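Local coordinates for probable 2-oxoacid ferredoxin oxidoreductase, alpha chain (Thermoplasma acidophilum, PDB 3JU3), which probably forms part of an enzyme that oxidatively decarboxylates 2-oxoacids such as 2-oxoglutarate to acyl-CoA, passing the electrons to ferredoxin, at residues A[77-80]-A[81-84]. Sequence-based numbering, arbitrary orientation.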
loop_
_atom_site.group_PDB
_atom_site.type_symbol
_atom_site.label_atom_id
_atom_site.label_comp_id
_atom_site.label_asym_id
_atom_site.label_seq_id
_atom_site.Cartn_x
_atom_site.Cartn_y
_atom_site.Cartn_z
ATOM N N ALA A 77 6.199 0.960 -6.989
ATOM C CA ALA A 77 6.984 1.485 -8.121
ATOM C C ALA A 77 6.586 0.811 -9.440
ATOM O O ALA A 77 6.043 -0.341 -9.455
ATOM C CB ALA A 77 8.468 1.295 -7.904
ATOM N N GLN A 78 6.840 1.579 -10.492
ATOM C CA GLN A 78 6.912 1.149 -11.861
ATOM C C GLN A 78 8.382 0.795 -12.041
ATOM O O GLN A 78 9.243 1.649 -11.806
ATOM C CB GLN A 78 6.542 2.350 -12.771
ATOM C CG GLN A 78 5.097 2.832 -12.604
ATOM C CD GLN A 78 4.795 4.208 -13.218
ATOM O OE1 GLN A 78 5.291 4.565 -14.290
ATOM N NE2 GLN A 78 3.952 4.972 -12.538
ATOM N N ALA A 79 8.690 -0.450 -12.420
ATOM C CA ALA A 79 10.071 -0.817 -12.717
ATOM C C ALA A 79 10.695 0.007 -13.851
ATOM O O ALA A 79 11.908 -0.054 -14.026
ATOM C CB ALA A 79 10.219 -2.303 -13.000
ATOM N N ALA A 80 9.882 0.782 -14.603
ATOM C CA ALA A 80 10.388 1.529 -15.750
ATOM C C ALA A 80 11.424 2.555 -15.335
ATOM O O ALA A 80 12.381 2.814 -16.072
ATOM C CB ALA A 80 9.237 2.241 -16.542
ATOM N N GLN A 81 11.209 3.190 -14.188
ATOM C CA GLN A 81 12.111 4.244 -13.770
ATOM C C GLN A 81 13.521 3.693 -13.580
ATOM O O GLN A 81 14.498 4.230 -14.136
ATOM C CB GLN A 81 11.613 4.962 -12.516
ATOM C CG GLN A 81 11.004 6.334 -12.811
ATOM C CD GLN A 81 10.327 6.935 -11.585
ATOM O OE1 GLN A 81 9.329 6.394 -11.101
ATOM N NE2 GLN A 81 10.860 8.055 -11.086
HETATM N N MSE A 82 13.637 2.619 -12.836
HETATM C CA MSE A 82 14.977 2.120 -12.538
HETATM C C MSE A 82 15.615 1.430 -13.753
HETATM O O MSE A 82 16.821 1.450 -13.891
HETATM C CB MSE A 82 14.971 1.261 -11.269
HETATM C CG MSE A 82 14.890 -0.201 -11.495
HETATM SE SE MSE A 82 14.694 -1.169 -9.815
HETATM C CE MSE A 82 12.916 -1.864 -10.156
ATOM N N ILE A 83 14.798 0.844 -14.628
ATOM C CA ILE A 83 15.263 0.209 -15.862
ATOM C C ILE A 83 15.874 1.268 -16.771
ATOM O O ILE A 83 16.937 1.041 -17.362
ATOM C CB ILE A 83 14.125 -0.532 -16.582
ATOM C CG1 ILE A 83 13.702 -1.758 -15.760
ATOM C CG2 ILE A 83 14.519 -0.963 -18.037
ATOM C CD1 ILE A 83 12.476 -2.497 -16.306
ATOM N N LYS A 84 15.194 2.402 -16.894
ATOM C CA LYS A 84 15.699 3.523 -17.654
ATOM C C LYS A 84 17.012 4.039 -17.083
ATOM O O LYS A 84 17.930 4.346 -17.848
ATOM C CB LYS A 84 14.677 4.675 -17.724
ATOM C CG LYS A 84 15.181 5.834 -18.582
ATOM C CD LYS A 84 14.062 6.778 -18.969
ATOM C CE LYS A 84 13.892 7.907 -17.969
ATOM N NZ LYS A 84 12.752 8.781 -18.361
HETATM O O HOH W 1 8.134 4.271 -10.012
#
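I83 N donates to A79 O at 3.1 Å and K84 N to A80 O at 3.0 Å, both i to i+4 bonds of an alpha-helix, with N-H...O angles of 156° and 164°. One residue earlier, Q81 N reaches back to Q78 O in a weak i to i+3 bond, long at 3.5 Å. A water bridges the same two residues, accepting from Q78 N and donating to Q81 OE1 at 2.7 Å; the Q81 chain, extended beyond CG, carries OE1 to this water.

These bonds lie at a strand-to-helix junction within the core domain II family region of pyruvate:ferredoxin oxidoreductases, where strand 68-77 gives way to helix 79-87. A77 still pairs antiparallel with a strand of the second subunit, and A80 N makes a weak hydrogen bond to D70 of that subunit.

Apolar contact gathers on A79. Its CB meets M82 CE at 3.9 Å, the selenomethionine chain bending at chi3 to bring the methyl back, and I83 CD1 at 4.0 Å. With CG1 of I83 beside its own backbone N (chi1 -69°), the ethyl branch lies against the A79 carbonyl, CG1 being 3.0 Å from A79 O. A79 and I83 are buried, both packing on L47 of strand 42-47, while M82 touches F50 of the second subunit.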